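Local atomic coordinates of Glyoxalase/bleomycin resistance protein/dioxygenase (PDB entry 3RRI), a protein that is a metalloprotein of the glyoxalase/bleomycin resistance/dioxygenase superfamily that may act as a dioxygenase, although its substrate is not established. Residues Y24-Y27 with V28-G32; L45-G49 with D50-C54. All blocks are in the same frame, centred on the assembly; numbering follows the deposited sequence.

How the interactions relate
Going from the N terminus, the chain runs through strand 10-17 into helix 20-30, whose last turns make up interaction 1. It then forms strand 34-39 and enters the hairpin of strands 42-47 and 50-56, whose closed end is interaction 2. Each contact joins adjoining segments, and the two follow in series, neither nesting nor crossing. Their centres are about 11 Å apart, yet they touch: Tyr27 and Val28 of the helix pack on Leu45, and Tyr27 also reaches Leu52 and Cys54. Helix 20-30 thus lies against the four-stranded sheet that contains the hairpin, and the two contacts together tie helix to sheet.

Interaction 1 (Y24-Y27 with V28-G32); sequences YDFY and VTKLG
Val28 lies over one face of the Tyr24 ring, its CB 4.0 Å from the ring centroid in a CH-pi contact and offset toward the rim. With CG anti to the backbone N (chi1 173°), the tyrosine lies along the helix toward its C-terminal end, and the two valine methyls spread along the ring: CG2 meets CD1 at 3.6 Å, and CG1 faces CE1. This is the close-packed side, continued by Tyr27 and Leu31, which run side by side in the same direction with Tyr27 CD1 4.0 Å from Leu31 CD2. Phe26 CD2 sits over the centre of the Tyr27 ring. Tyr27 and Leu31 pack on Leu123, Phe26 on Ile93 and Pro118, and Tyr27 OH is hydrogen-bonded to Asp117, while Tyr24 and Val28 pack on Leu35 and Ala36 of the second subunit.

The solvent side is looser and wet. One water joins Thr29 OG1 to Tyr24 OH; another links it to Asp25 OD1, a doubtful bridge because the aspartate has a second conformer. Lys30, bent in mid-chain, crosses the Phe26 side chain at about a right angle, with NZ 3.9 Å from Phe26 CD1.

Along the backbone, Tyr24 O accepts from Val28 N at 2.9 Å and more weakly from Thr29 N. Lys30 N then bonds to Asp25 O and Leu31 N to Phe26 O, each reaching back five residues instead of the usual four. Gly32, with positive phi, takes the chain out of the helix. The arrangement is an amphipathic helix whose last turns widen into pi-type turns, packed on a sheet of the glyoxalase (VOC) fold.

Interaction 2 (L45-G49 with D50-C54); sequences LDFFG and DQLVC
The striking feature is a pair of buried aspartates, Asp46 just before the turn and Asp50 as its last residue, in a beta hairpin closed by a type I' turn from Phe47 to Asp50. Phe48 and Gly49 occupy its corners, both with positive phi. Asp46 OD1 takes the N-H of Gly49 at 2.8 Å, an Asx motif that clips the turn onto the incoming strand; its CG stands anti to the backbone N (chi1 166°), which swings the carboxylate toward the turn. OD2 of the same group forms a salt bridge with Lys34 of the second subunit. Asp50 lies on the other face of the hairpin, where OD1 accepts from Phe11 N and OD2 pairs with Arg5; OD1 also meets Arg5 of the fourth subunit. A water lies between Asp50 OD2 and Phe48 O. The two arginines and the backbone N-H of Phe11 would probably stabilise the negative charge of the carboxylate.

Two hydrogen-bonded pairs zip the strands. Phe47 N gives to Asp50 O at 2.8 Å, while Asp50 N reaches Phe47 O from well above the carbonyl plane, as the tight turn brings it round. Farther along, Leu45 and Leu52 exchange N-H and C=O, Leu45 N lying 2.8 Å from Leu52 O. Between them, Asp46 faces Gln51 as a non-hydrogen-bonded pair, and Gln51 CA leans on Leu45 O in a CA-H...O contact.

Leu45, Phe47 and Leu52 share with Asp50 the face turned to helix 20-30 and strand 70-74. Phe48 CD2 sits over the centre of the Phe47 ring, whereas Leu52 packs against that residue's stem, with Leu52 CB 3.7 Å from Phe47 CB. Leu45 CD1 lies 4.0 Å from Leu52 CD2 and 4.1 Å from Cys54 SG.

Interaction 1 (Y24-Y27 with V28-G32)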
loop_
_atom_site.group_PDB
_atom_site.type_symbol
_atom_site.label_atom_id
_atom_site.label_comp_id
_atom_site.label_asym_id
_atom_site.label_seq_id
_atom_site.Cartn_x
_atom_site.Cartn_y
_atom_site.Cartn_z
ATOM N N TYR A 24 -25.537 -14.704 -15.776
ATOM C CA TYR A 24 -25.662 -14.406 -14.351
ATOM C C TYR A 24 -25.522 -15.658 -13.477
ATOM O O TYR A 24 -24.761 -15.649 -12.518
ATOM C CB TYR A 24 -26.990 -13.687 -14.048
ATOM C CG TYR A 24 -27.248 -13.511 -12.572
ATOM C CD1 TYR A 24 -26.816 -12.385 -11.896
ATOM C CD2 TYR A 24 -27.908 -14.493 -11.831
ATOM C CE1 TYR A 24 -27.038 -12.227 -10.548
ATOM C CE2 TYR A 24 -28.150 -14.342 -10.476
ATOM C CZ TYR A 24 -27.718 -13.203 -9.827
ATOM O OH TYR A 24 -27.956 -13.089 -8.469
ATOM N N ASP A 25 -26.259 -16.712 -13.833
ATOM C CA ASP A 25 -26.235 -17.985 -13.087
ATOM C C ASP A 25 -24.807 -18.530 -13.023
ATOM O O ASP A 25 -24.353 -19.005 -11.975
ATOM C CB ASP A 25 -27.153 -19.025 -13.758
ATOM C CG ASP A 25 -28.651 -18.649 -13.707
ATOM O OD1 ASP A 25 -29.059 -17.716 -12.966
ATOM O OD2 ASP A 25 -29.434 -19.322 -14.431
ATOM N N PHE A 26 -24.075 -18.423 -14.129
ATOM C CA PHE A 26 -22.730 -18.939 -14.204
ATOM C C PHE A 26 -21.771 -18.058 -13.397
ATOM O O PHE A 26 -21.048 -18.526 -12.512
ATOM C CB PHE A 26 -22.263 -19.040 -15.647
ATOM C CG PHE A 26 -20.890 -19.601 -15.791
ATOM C CD1 PHE A 26 -20.703 -20.992 -15.857
ATOM C CD2 PHE A 26 -19.755 -18.769 -15.827
ATOM C CE1 PHE A 26 -19.440 -21.508 -15.957
ATOM C CE2 PHE A 26 -18.500 -19.277 -15.940
ATOM C CZ PHE A 26 -18.329 -20.670 -15.990
ATOM N N TYR A 27 -21.710 -16.772 -13.737
ATOM C CA TYR A 27 -20.675 -15.916 -13.194
ATOM C C TYR A 27 -20.914 -15.481 -11.751
ATOM O O TYR A 27 -19.978 -15.339 -11.008
ATOM C CB TYR A 27 -20.480 -14.656 -14.070
ATOM C CG TYR A 27 -19.728 -14.999 -15.327
ATOM C CD1 TYR A 27 -18.361 -15.215 -15.293
ATOM C CD2 TYR A 27 -20.387 -15.175 -16.565
ATOM C CE1 TYR A 27 -17.658 -15.589 -16.416
ATOM C CE2 TYR A 27 -19.683 -15.581 -17.707
ATOM C CZ TYR A 27 -18.311 -15.779 -17.640
ATOM O OH TYR A 27 -17.599 -16.147 -18.741
ATOM N N VAL A 28 -22.158 -15.209 -11.399
ATOM C CA VAL A 28 -22.494 -14.718 -10.076
ATOM C C VAL A 28 -22.822 -15.912 -9.179
ATOM O O VAL A 28 -22.084 -16.201 -8.241
ATOM C CB VAL A 28 -23.653 -13.721 -10.105
ATOM C CG1 VAL A 28 -24.027 -13.291 -8.720
ATOM C CG2 VAL A 28 -23.302 -12.477 -10.987
ATOM N N THR A 29 -23.888 -16.629 -9.481
ATOM C CA THR A 29 -24.346 -17.657 -8.555
ATOM C C THR A 29 -23.308 -18.754 -8.358
ATOM O O THR A 29 -23.024 -19.123 -7.211
ATOM C CB THR A 29 -25.659 -18.301 -9.006
ATOM O OG1 THR A 29 -26.656 -17.283 -9.201
ATOM C CG2 THR A 29 -26.184 -19.288 -7.930
ATOM N N LYS A 30 -22.747 -19.283 -9.435
ATOM C CA LYS A 30 -21.771 -20.368 -9.270
ATOM C C LYS A 30 -20.362 -19.857 -9.073
ATOM O O LYS A 30 -19.706 -20.235 -8.110
ATOM C CB LYS A 30 -21.804 -21.343 -10.436
ATOM C CG LYS A 30 -23.097 -22.150 -10.536
ATOM C CD LYS A 30 -23.498 -22.416 -11.959
ATOM C CE LYS A 30 -22.405 -23.078 -12.755
ATOM N NZ LYS A 30 -22.955 -23.610 -14.050
ATOM N N LEU A 31 -19.855 -18.995 -9.954
ATOM C CA LEU A 31 -18.440 -18.628 -9.848
ATOM C C LEU A 31 -18.119 -17.647 -8.678
ATOM O O LEU A 31 -16.968 -17.516 -8.235
ATOM C CB LEU A 31 -17.888 -18.087 -11.180
ATOM C CG LEU A 31 -16.374 -17.977 -11.359
ATOM C CD1 LEU A 31 -15.657 -19.352 -11.294
ATOM C CD2 LEU A 31 -16.071 -17.292 -12.680
ATOM N N GLY A 32 -19.148 -16.946 -8.187
ATOM C CA GLY A 32 -18.990 -16.070 -7.053
ATOM C C GLY A 32 -18.565 -14.656 -7.388
ATOM O O GLY A 32 -18.186 -13.937 -6.506
HETATM O O HOH W 1 -27.451 -15.499 -7.256
HETATM O O HOH W 2 -28.736 -18.181 -10.412
#

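Interaction 2 (L45-G49 with D50-C54)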
loop_
_atom_site.group_PDB
_atom_site.type_symbol
_atom_site.label_atom_id
_atom_site.label_comp_id
_atom_site.label_asym_id
_atom_site.label_seq_id
_atom_site.Cartn_x
_atom_site.Cartn_y
_atom_site.Cartn_z
ATOM N N LEU A 45 -19.865 -7.153 -14.473
ATOM C CA LEU A 45 -19.498 -7.999 -13.347
ATOM C C LEU A 45 -18.181 -7.543 -12.774
ATOM O O LEU A 45 -17.284 -7.139 -13.508
ATOM C CB LEU A 45 -19.342 -9.417 -13.824
ATOM C CG LEU A 45 -20.544 -10.090 -14.443
ATOM C CD1 LEU A 45 -20.078 -11.362 -15.190
ATOM C CD2 LEU A 45 -21.563 -10.424 -13.402
ATOM N N ASP A 46 -18.055 -7.643 -11.457
ATOM C CA ASP A 46 -16.791 -7.498 -10.774
ATOM C C ASP A 46 -16.251 -8.940 -10.774
ATOM O O ASP A 46 -16.724 -9.822 -10.021
ATOM C CB ASP A 46 -16.989 -6.905 -9.374
ATOM C CG ASP A 46 -15.787 -7.028 -8.477
ATOM O OD1 ASP A 46 -14.805 -7.717 -8.833
ATOM O OD2 ASP A 46 -15.820 -6.399 -7.371
ATOM N N PHE A 47 -15.304 -9.151 -11.681
ATOM C CA PHE A 47 -14.713 -10.453 -11.959
ATOM C C PHE A 47 -13.325 -10.437 -11.297
ATOM O O PHE A 47 -12.327 -9.987 -11.880
ATOM C CB PHE A 47 -14.652 -10.662 -13.474
ATOM C CG PHE A 47 -13.958 -11.934 -13.888
ATOM C CD1 PHE A 47 -14.685 -13.094 -14.038
ATOM C CD2 PHE A 47 -12.621 -11.934 -14.219
ATOM C CE1 PHE A 47 -14.045 -14.264 -14.458
ATOM C CE2 PHE A 47 -11.967 -13.072 -14.657
ATOM C CZ PHE A 47 -12.695 -14.259 -14.759
ATOM N N PHE A 48 -13.251 -10.894 -10.034
ATOM C CA PHE A 48 -11.995 -10.933 -9.273
ATOM C C PHE A 48 -11.309 -9.569 -9.185
ATOM O O PHE A 48 -10.095 -9.464 -9.054
ATOM C CB PHE A 48 -11.027 -11.985 -9.855
ATOM C CG PHE A 48 -11.575 -13.378 -9.862
ATOM C CD1 PHE A 48 -11.283 -14.231 -8.818
ATOM C CD2 PHE A 48 -12.391 -13.837 -10.874
ATOM C CE1 PHE A 48 -11.809 -15.536 -8.817
ATOM C CE2 PHE A 48 -12.907 -15.151 -10.870
ATOM C CZ PHE A 48 -12.579 -15.986 -9.829
ATOM N N GLY A 49 -12.125 -8.516 -9.239
ATOM C CA GLY A 49 -11.621 -7.148 -9.100
ATOM C C GLY A 49 -11.410 -6.432 -10.423
ATOM O O GLY A 49 -11.156 -5.222 -10.419
ATOM N N ASP A 50 -11.465 -7.162 -11.525
ATOM C CA ASP A 50 -11.466 -6.568 -12.892
ATOM C C ASP A 50 -12.927 -6.547 -13.376
ATOM O O ASP A 50 -13.843 -6.983 -12.663
ATOM C CB ASP A 50 -10.520 -7.325 -13.793
ATOM C CG ASP A 50 -9.087 -7.082 -13.409
ATOM O OD1 ASP A 50 -8.635 -5.936 -13.428
ATOM O OD2 ASP A 50 -8.356 -8.017 -13.055
ATOM N N GLN A 51 -13.200 -5.936 -14.545
ATOM C CA GLN A 51 -14.553 -5.877 -15.048
ATOM C C GLN A 51 -14.750 -6.855 -16.211
ATOM O O GLN A 51 -14.000 -6.820 -17.191
ATOM C CB GLN A 51 -14.900 -4.445 -15.540
ATOM C CG GLN A 51 -16.352 -4.353 -15.962
ATOM C CD GLN A 51 -16.675 -3.125 -16.820
ATOM O OE1 GLN A 51 -15.948 -2.772 -17.744
ATOM N NE2 GLN A 51 -17.807 -2.527 -16.532
ATOM N N LEU A 52 -15.759 -7.728 -16.096
ATOM C CA LEU A 52 -16.174 -8.573 -17.216
ATOM C C LEU A 52 -17.564 -8.109 -17.648
ATOM O O LEU A 52 -18.426 -7.879 -16.818
ATOM C CB LEU A 52 -16.207 -10.055 -16.780
ATOM C CG LEU A 52 -16.532 -11.040 -17.886
ATOM C CD1 LEU A 52 -15.463 -11.118 -19.001
ATOM C CD2 LEU A 52 -16.751 -12.451 -17.222
ATOM N N VAL A 53 -17.779 -7.966 -18.953
ATOM C CA VAL A 53 -19.068 -7.570 -19.478
ATOM C C VAL A 53 -19.490 -8.658 -20.456
ATOM O O VAL A 53 -18.773 -8.966 -21.421
ATOM C CB VAL A 53 -19.037 -6.213 -20.212
ATOM C CG1 VAL A 53 -20.408 -5.909 -20.746
ATOM C CG2 VAL A 53 -18.513 -5.023 -19.318
ATOM N N CYS A 54 -20.662 -9.227 -20.167
ATOM C CA CYS A 54 -21.274 -10.231 -21.006
ATOM C C CYS A 54 -22.313 -9.533 -21.872
ATOM O O CYS A 54 -23.323 -8.984 -21.365
ATOM C CB CYS A 54 -21.958 -11.261 -20.142
ATOM S SG CYS A 54 -20.867 -12.302 -19.119
HETATM O O HOH W 3 -8.068 -9.544 -10.901
#